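Long-range contacts in predicted protease of the collagenase family (Methanopyrus kandleri, PDB 5D88), which binds a zinc ion and probably acts as a peptidase of the U32 family, with a TIM-barrel fold: residues A[42-47]-A[76-81]; A[201-206]-A[223-228]. All coordinates share one frame; numbering follows the deposited sequence.

Contact 1. Residues A[42-47]-A[76-81]; sequences DGIVVP and RGLSVQ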
ATOM      1  N   ASP A  42      23.207 -16.062  11.901  1.00 41.68           N
ATOM      2  CA  ASP A  42      22.571 -17.225  11.306  1.00 41.57           C
ATOM      3  C   ASP A  42      22.477 -17.084   9.794  1.00 37.45           C
ATOM      4  O   ASP A  42      22.655 -18.065   9.064  1.00 38.74           O
ATOM      5  CB  ASP A  42      21.203 -17.443  11.944  1.00 45.44           C
ATOM      6  CG  ASP A  42      21.321 -17.873  13.396  1.00 50.01           C
ATOM      7  OD1 ASP A  42      21.691 -19.038  13.636  1.00 53.30           O
ATOM      8  OD2 ASP A  42      21.077 -17.048  14.295  1.00 50.20           O
ATOM      9  N   GLY A  43      22.256 -15.875   9.303  1.00 35.56           N
ATOM     10  CA  GLY A  43      22.071 -15.719   7.874  1.00 33.47           C
ATOM     11  C   GLY A  43      22.110 -14.268   7.453  1.00 31.88           C
ATOM     12  O   GLY A  43      22.165 -13.351   8.276  1.00 31.45           O
ATOM     13  N   ILE A  44      22.109 -14.079   6.140  1.00 30.39           N
ATOM     14  CA  ILE A  44      22.018 -12.757   5.546  1.00 29.40           C
ATOM     15  C   ILE A  44      20.788 -12.689   4.653  1.00 28.85           C
ATOM     16  O   ILE A  44      20.290 -13.707   4.146  1.00 29.68           O
ATOM     17  CB  ILE A  44      23.291 -12.381   4.758  1.00 33.43           C
ATOM     18  CG1 ILE A  44      23.567 -13.422   3.673  1.00 33.53           C
ATOM     19  CG2 ILE A  44      24.476 -12.241   5.721  1.00 34.28           C
ATOM     20  CD1 ILE A  44      24.219 -12.875   2.452  1.00 36.73           C
ATOM     21  N   VAL A  45      20.291 -11.462   4.486  1.00 28.03           N
ATOM     22  CA  VAL A  45      19.162 -11.129   3.622  1.00 27.11           C
ATOM     23  C   VAL A  45      19.707 -10.211   2.545  1.00 28.34           C
ATOM     24  O   VAL A  45      20.250  -9.149   2.859  1.00 28.99           O
ATOM     25  CB  VAL A  45      18.032 -10.444   4.414  1.00 28.35           C
ATOM     26  CG1 VAL A  45      16.896 -10.004   3.505  1.00 28.48           C
ATOM     27  CG2 VAL A  45      17.531 -11.371   5.483  1.00 29.94           C
ATOM     28  N   VAL A  46      19.583 -10.616   1.285  1.00 27.61           N
ATOM     29  CA  VAL A  46      20.198  -9.906   0.176  1.00 27.40           C
ATOM     30  C   VAL A  46      19.103  -9.450  -0.787  1.00 25.23           C
ATOM     31  O   VAL A  46      18.287 -10.267  -1.242  1.00 26.21           O
ATOM     32  CB  VAL A  46      21.261 -10.769  -0.538  1.00 30.87           C
ATOM     33  CG1 VAL A  46      20.682 -12.045  -1.062  1.00 36.57           C
ATOM     34  CG2 VAL A  46      21.915 -10.000  -1.656  1.00 30.57           C
ATOM     35  N   PRO A  47      19.024  -8.159  -1.103  1.00 25.37           N
ATOM     36  CA  PRO A  47      18.011  -7.677  -2.054  1.00 25.03           C
ATOM     37  C   PRO A  47      18.274  -8.224  -3.440  1.00 25.07           C
ATOM     38  O   PRO A  47      19.389  -8.094  -3.959  1.00 27.18           O
ATOM     39  CB  PRO A  47      18.191  -6.151  -2.036  1.00 25.48           C
ATOM     40  CG  PRO A  47      18.996  -5.868  -0.869  1.00 26.99           C
ATOM     41  CD  PRO A  47      19.855  -7.055  -0.608  1.00 25.59           C
ATOM     42  N   ARG A  76      31.059 -19.047   3.998  1.00 53.07           N
ATOM     43  CA  ARG A  76      31.190 -18.729   5.407  1.00 53.36           C
ATOM     44  C   ARG A  76      30.099 -19.386   6.254  1.00 53.63           C
ATOM     45  O   ARG A  76      29.990 -19.088   7.450  1.00 54.93           O
ATOM     46  CB  ARG A  76      31.196 -17.202   5.570  1.00 53.65           C
ATOM     47  CG  ARG A  76      32.378 -16.539   4.810  1.00 53.43           C
ATOM     48  CD  ARG A  76      32.361 -15.008   4.845  1.00 54.89           C
ATOM     49  NE  ARG A  76      33.496 -14.413   4.128  1.00 55.66           N
ATOM     50  CZ  ARG A  76      33.696 -13.103   3.991  1.00 56.01           C
ATOM     51  NH1 ARG A  76      32.837 -12.235   4.516  1.00 53.01           N
ATOM     52  NH2 ARG A  76      34.758 -12.652   3.327  1.00 58.01           N
ATOM     53  N   GLY A  77      29.307 -20.280   5.660  1.00 52.12           N
ATOM     54  CA  GLY A  77      28.303 -21.038   6.382  1.00 50.20           C
ATOM     55  C   GLY A  77      27.070 -20.261   6.784  1.00 49.85           C
ATOM     56  O   GLY A  77      26.329 -20.705   7.668  1.00 51.61           O
ATOM     57  N   LEU A  78      26.835 -19.103   6.171  1.00 45.95           N
ATOM     58  CA  LEU A  78      25.636 -18.329   6.434  1.00 42.32           C
ATOM     59  C   LEU A  78      24.479 -18.845   5.590  1.00 41.23           C
ATOM     60  O   LEU A  78      24.647 -19.153   4.409  1.00 43.42           O
ATOM     61  CB  LEU A  78      25.891 -16.853   6.122  1.00 41.79           C
ATOM     62  CG  LEU A  78      26.853 -16.143   7.078  1.00 43.57           C
ATOM     63  CD1 LEU A  78      27.424 -14.866   6.471  1.00 43.75           C
ATOM     64  CD2 LEU A  78      26.137 -15.825   8.376  1.00 44.96           C
ATOM     65  N   SER A  79      23.303 -18.944   6.202  1.00 39.16           N
ATOM     66  CA  SER A  79      22.081 -19.099   5.423  1.00 38.36           C
ATOM     67  C   SER A  79      21.808 -17.808   4.656  1.00 34.03           C
ATOM     68  O   SER A  79      22.285 -16.730   5.022  1.00 34.38           O
ATOM     69  CB  SER A  79      20.894 -19.452   6.324  1.00 39.99           C
ATOM     70  OG  SER A  79      21.132 -20.673   6.995  1.00 43.12           O
ATOM     71  N   VAL A  80      21.047 -17.928   3.572  1.00 32.76           N
ATOM     72  CA  VAL A  80      20.812 -16.819   2.651  1.00 33.13           C
ATOM     73  C   VAL A  80      19.335 -16.725   2.319  1.00 30.90           C
ATOM     74  O   VAL A  80      18.734 -17.693   1.834  1.00 31.66           O
ATOM     75  CB  VAL A  80      21.628 -16.971   1.353  1.00 33.51           C
ATOM     76  CG1 VAL A  80      21.297 -15.852   0.379  1.00 34.75           C
ATOM     77  CG2 VAL A  80      23.124 -17.008   1.675  1.00 35.46           C
ATOM     78  N   GLN A  81      18.764 -15.544   2.507  1.00 27.38           N
ATOM     79  CA  GLN A  81      17.424 -15.270   2.022  1.00 26.57           C
ATOM     80  C   GLN A  81      17.457 -14.113   1.037  1.00 26.58           C
ATOM     81  O   GLN A  81      18.182 -13.132   1.222  1.00 27.97           O
ATOM     82  CB  GLN A  81      16.466 -14.969   3.171  1.00 27.96           C
ATOM     83  CG  GLN A  81      16.235 -16.178   4.061  1.00 29.32           C
ATOM     84  CD  GLN A  81      15.381 -15.901   5.284  1.00 30.08           C
ATOM     85  OE1 GLN A  81      15.152 -14.754   5.667  1.00 29.38           O
ATOM     86  NE2 GLN A  81      14.922 -16.970   5.921  1.00 30.99           N
TER
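Four backbone hydrogen bonds zip the two strands together in parallel. Ser79 N donates to Asp42 O (3.1 Å), lying in the carbonyl plane on a lone pair; Ser79 O then accepts from Ile44 N (2.9 Å). The ladder continues with Gln81 N to Ile44 O, the straightest bond at 170°, and closes with Val46 N to Gln81 O, which meets the oxygen nearly along the C=O axis. Val45 CA adds a CA-H...O contact to the same Gln81 O (3.3 Å). With no side chain at Gly43, its CA lies 3.0 Å from Ser79 O.

Ile44 and Val80 share one face, and Val46 CG1 meets Val80 CG1 (4.1 Å). Ile44 CG1 sits in the crowded position between N and the carbonyl carbon (chi1 57°), running alongside Val80 CG2 at 4.1 Å. Ile44 CG2 meets Leu78 CD1 (4.0 Å), the two side chains crossing at about a right angle. Val45 and Gln81 occupy the other face, where Gln81 OE1 is hydrogen-bonded to Arg187 NH2.

Gly77 ends helix 63-75 in a Schellman motif, and that helix covers Ile44 and Val80, completing a beta-alpha-beta unit of the barrel; strand 23-27 pairs with the far edge of 43-47.

Contact 2. Residues A[201-206]-A[223-228]; sequences FFERNL and NPYEPM. With ACT (acetate ion), chain C.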
ATOM      1  N   PHE A 201       3.803   3.756   2.722  1.00 22.95           N
ATOM      2  CA  PHE A 201       3.029   2.945   1.773  1.00 25.03           C
ATOM      3  C   PHE A 201       3.318   3.357   0.326  1.00 22.27           C
ATOM      4  O   PHE A 201       3.653   2.528  -0.535  1.00 22.40           O
ATOM      5  CB  PHE A 201       1.572   3.157   2.235  1.00 30.81           C
ATOM      6  CG  PHE A 201       0.471   2.752   1.327  1.00 34.83           C
ATOM      7  CD1 PHE A 201       0.560   1.760   0.398  1.00 41.44           C
ATOM      8  CD2 PHE A 201      -0.784   3.319   1.578  1.00 41.46           C
ATOM      9  CE1 PHE A 201      -0.582   1.412  -0.377  1.00 39.55           C
ATOM     10  CE2 PHE A 201      -1.884   3.003   0.855  1.00 43.36           C
ATOM     11  CZ  PHE A 201      -1.798   2.035  -0.131  1.00 42.72           C
ATOM     12  N   PHE A 202       3.240   4.659   0.064  1.00 21.34           N
ATOM     13  CA  PHE A 202       3.376   5.168  -1.286  1.00 20.45           C
ATOM     14  C   PHE A 202       4.830   5.133  -1.737  1.00 21.90           C
ATOM     15  O   PHE A 202       5.120   4.831  -2.899  1.00 21.16           O
ATOM     16  CB  PHE A 202       2.812   6.590  -1.337  1.00 22.86           C
ATOM     17  CG  PHE A 202       1.376   6.659  -0.889  1.00 23.53           C
ATOM     18  CD1 PHE A 202       0.357   6.345  -1.776  1.00 24.06           C
ATOM     19  CD2 PHE A 202       1.053   6.976   0.422  1.00 24.09           C
ATOM     20  CE1 PHE A 202      -0.961   6.372  -1.377  1.00 25.53           C
ATOM     21  CE2 PHE A 202      -0.276   6.995   0.846  1.00 25.84           C
ATOM     22  CZ  PHE A 202      -1.285   6.695  -0.056  1.00 26.21           C
ATOM     23  N   GLU A 203       5.750   5.446  -0.824  1.00 21.59           N
ATOM     24  CA  GLU A 203       7.161   5.471  -1.174  1.00 21.42           C
ATOM     25  C   GLU A 203       7.684   4.068  -1.443  1.00 21.76           C
ATOM     26  O   GLU A 203       8.485   3.868  -2.364  1.00 22.08           O
ATOM     27  CB  GLU A 203       7.953   6.160  -0.074  1.00 21.33           C
ATOM     28  CG  GLU A 203       9.408   6.391  -0.436  1.00 22.28           C
ATOM     29  CD  GLU A 203      10.144   7.207   0.597  1.00 24.74           C
ATOM     30  OE1 GLU A 203       9.749   7.185   1.779  1.00 25.82           O
ATOM     31  OE2 GLU A 203      11.132   7.867   0.220  1.00 28.78           O
ATOM     32  N   ARG A 204       7.222   3.080  -0.676  1.00 22.03           N
ATOM     33  CA  ARG A 204       7.617   1.702  -0.937  1.00 21.03           C
ATOM     34  C   ARG A 204       7.022   1.172  -2.232  1.00 20.70           C
ATOM     35  O   ARG A 204       7.676   0.395  -2.930  1.00 21.38           O
ATOM     36  CB  ARG A 204       7.215   0.820   0.230  1.00 22.55           C
ATOM     37  CG  ARG A 204       7.984   1.106   1.484  1.00 26.93           C
ATOM     38  CD  ARG A 204       7.590   0.074   2.444  1.00 31.26           C
ATOM     39  NE  ARG A 204       8.334   0.124   3.678  1.00 32.93           N
ATOM     40  CZ  ARG A 204       7.778  -0.056   4.864  1.00 33.09           C
ATOM     41  NH1 ARG A 204       6.465  -0.274   4.983  1.00 35.00           N
ATOM     42  NH2 ARG A 204       8.536  -0.030   5.932  1.00 31.37           N
ATOM     43  N   ASN A 205       5.805   1.600  -2.589  1.00 20.32           N
ATOM     44  CA  ASN A 205       5.273   1.275  -3.910  1.00 20.41           C
ATOM     45  C   ASN A 205       6.191   1.822  -4.996  1.00 21.41           C
ATOM     46  O   ASN A 205       6.473   1.141  -5.990  1.00 21.55           O
ATOM     47  CB  ASN A 205       3.863   1.856  -4.081  1.00 21.15           C
ATOM     48  CG  ASN A 205       2.766   1.042  -3.387  1.00 21.06           C
ATOM     49  OD1 ASN A 205       2.947  -0.113  -2.981  1.00 22.13           O
ATOM     50  ND2 ASN A 205       1.582   1.649  -3.312  1.00 21.95           N
ATOM     51  N   LEU A 206       6.651   3.064  -4.827  1.00 21.06           N
ATOM     52  CA  LEU A 206       7.541   3.683  -5.803  1.00 21.55           C
ATOM     53  C   LEU A 206       8.834   2.888  -5.948  1.00 21.52           C
ATOM     54  O   LEU A 206       9.262   2.579  -7.061  1.00 22.31           O
ATOM     55  CB  LEU A 206       7.852   5.123  -5.396  1.00 21.55           C
ATOM     56  CG  LEU A 206       8.796   5.896  -6.334  1.00 23.37           C
ATOM     57  CD1 LEU A 206       8.172   6.126  -7.699  1.00 29.33           C
ATOM     58  CD2 LEU A 206       9.218   7.220  -5.657  1.00 25.67           C
ATOM     59  N   ASN A 223      12.586  11.744  -6.110  1.00 29.82           N
ATOM     60  CA  ASN A 223      11.709  11.061  -5.160  1.00 27.96           C
ATOM     61  C   ASN A 223      10.804  12.095  -4.507  1.00 28.44           C
ATOM     62  O   ASN A 223      11.279  12.870  -3.672  1.00 28.81           O
ATOM     63  CB  ASN A 223      12.509  10.318  -4.098  1.00 26.26           C
ATOM     64  CG  ASN A 223      11.602   9.634  -3.056  1.00 26.55           C
ATOM     65  OD1 ASN A 223      10.383   9.739  -3.114  1.00 27.82           O
ATOM     66  ND2 ASN A 223      12.206   8.916  -2.129  1.00 26.70           N
ATOM     67  N   PRO A 224       9.520  12.158  -4.849  1.00 28.63           N
ATOM     68  CA  PRO A 224       8.674  13.231  -4.307  1.00 29.59           C
ATOM     69  C   PRO A 224       8.353  13.068  -2.836  1.00 28.24           C
ATOM     70  O   PRO A 224       7.907  14.037  -2.201  1.00 29.20           O
ATOM     71  CB  PRO A 224       7.412  13.144  -5.169  1.00 32.59           C
ATOM     72  CG  PRO A 224       7.361  11.715  -5.615  1.00 31.95           C
ATOM     73  CD  PRO A 224       8.784  11.267  -5.759  1.00 30.22           C
ATOM     74  N   TYR A 225       8.544  11.877  -2.291  1.00 25.61           N
ATOM     75  CA  TYR A 225       8.245  11.581  -0.899  1.00 26.06           C
ATOM     76  C   TYR A 225       9.406  11.931   0.015  1.00 27.38           C
ATOM     77  O   TYR A 225       9.196  12.128   1.214  1.00 29.32           O
ATOM     78  CB  TYR A 225       7.866  10.086  -0.769  1.00 25.96           C
ATOM     79  CG  TYR A 225       6.760   9.697  -1.721  1.00 25.43           C
ATOM     80  CD1 TYR A 225       5.497  10.265  -1.626  1.00 25.52           C
ATOM     81  CD2 TYR A 225       6.983   8.799  -2.748  1.00 24.41           C
ATOM     82  CE1 TYR A 225       4.492   9.954  -2.541  1.00 25.65           C
ATOM     83  CE2 TYR A 225       5.969   8.490  -3.654  1.00 23.90           C
ATOM     84  CZ  TYR A 225       4.739   9.079  -3.540  1.00 24.87           C
ATOM     85  OH  TYR A 225       3.742   8.768  -4.439  1.00 27.31           O
ATOM     86  N   GLU A 226      10.617  12.073  -0.534  1.00 30.32           N
ATOM     87  CA  GLU A 226      11.793  12.327   0.302  1.00 33.70           C
ATOM     88  C   GLU A 226      11.673  13.616   1.113  1.00 36.18           C
ATOM     89  O   GLU A 226      11.941  13.584   2.330  1.00 37.77           O
ATOM     90  CB  GLU A 226      13.029  12.300  -0.611  1.00 36.21           C
ATOM     91  CG  GLU A 226      14.367  12.807  -0.055  1.00 38.13           C
ATOM     92  CD  GLU A 226      15.021  11.931   1.009  1.00 39.19           C
ATOM     93  OE1 GLU A 226      14.928  10.681   0.980  1.00 33.55           O
ATOM     94  OE2 GLU A 226      15.687  12.542   1.879  1.00 44.08           O
ATOM     95  N   PRO A 227      11.278  14.757   0.545  1.00 34.67           N
ATOM     96  CA  PRO A 227      11.179  15.990   1.348  1.00 37.69           C
ATOM     97  C   PRO A 227       9.960  16.079   2.260  1.00 35.49           C
ATOM     98  O   PRO A 227       9.835  17.065   3.003  1.00 36.06           O
ATOM     99  CB  PRO A 227      11.120  17.090   0.287  1.00 40.48           C
ATOM    100  CG  PRO A 227      10.710  16.432  -0.960  1.00 38.63           C
ATOM    101  CD  PRO A 227      11.057  14.997  -0.887  1.00 35.55           C
ATOM    102  N   MET A 228       9.062  15.099   2.229  1.00 34.85           N
ATOM    103  CA  MET A 228       7.770  15.254   2.897  1.00 34.00           C
ATOM    104  C   MET A 228       7.824  15.107   4.410  1.00 36.63           C
ATOM    105  O   MET A 228       7.020  15.749   5.101  1.00 38.26           O
ATOM    106  CB  MET A 228       6.773  14.240   2.341  1.00 34.87           C
ATOM    107  CG  MET A 228       6.260  14.599   0.985  1.00 32.15           C
ATOM    108  SD  MET A 228       4.917  13.473   0.516  1.00 30.55           S
ATOM    109  CE  MET A 228       4.599  14.050  -1.140  1.00 32.00           C
TER
HETATM  110  C   ACT C 302      12.151   0.227   5.334  1.00 29.69           C
HETATM  111  O   ACT C 302      11.440  -0.154   6.296  1.00 28.53           O
HETATM  112  OXT ACT C 302      11.604   0.226   4.207  1.00 30.11           O
HETATM  113  CH3 ACT C 302      13.568   0.690   5.533  1.00 29.97           C
HETATM  114  O   HOH W   1       3.749   5.886  -5.121  1.00 37.17           O
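The Tyr225 ring lies against the backbone and side-chain roots of helix 200-213, with Glu203 N over one face and Pro224 CG over the other. Phe202 CB makes an off-centre CH-pi contact 4.2 Å from the ring centroid, while Leu206 CD2 comes to the ring edge at Tyr225 CD2 (4.0 Å). Glu203, extended with CG anti to the backbone N (chi1 -173°), runs antiparallel to the Tyr225 side chain, its CB and CG against Tyr225 CB and CD2. The Glu203 and Asn223 side chains cross at about a right angle, carboxylate and amide planes 61° apart, and Asn223 ND2 bonds to the anti lone pair of Glu203 OE2 (2.8 Å). Asn223 OD1 accepts from Tyr225 N (2.9 Å) from above the carbonyl plane, an Asx turn that fixes the amide. A water bridges helix and ring, donating to Phe202 O and Tyr225 OH.

Arg231 and Arg229 form salt bridges to the Glu203 carboxylate, probably keeping it ionised, and Asp122 of the second subunit hydrogen-bonds Tyr225 OH. Leu206 stands about one helical turn before the zinc ligand His209. The type I turn 223-226, in the loop leading to strand 233-234, has Pro224 against Tyr124 of the second subunit.

Contact 1 is complete in sequence before the segments of contact 2 begin, and the two share no strand or helix. Their centres lie about 28 Å apart on opposite sides of the chain's centre, with nearest atoms about 12 Å apart. Contact 1 joins the second and third strands of the eight-stranded parallel barrel, so it belongs to the TIM-barrel frame itself. Contact 2 lies farther out, after the seventh strand, 185-190, and before the eighth, 244-247, where helix 200-213 and the following loop meet the second subunit. The zinc ion, bound by Cys88 and His209, joins the segment that follows strand 79-83 to the helix of contact 2, although contact 1 itself lies away from the site.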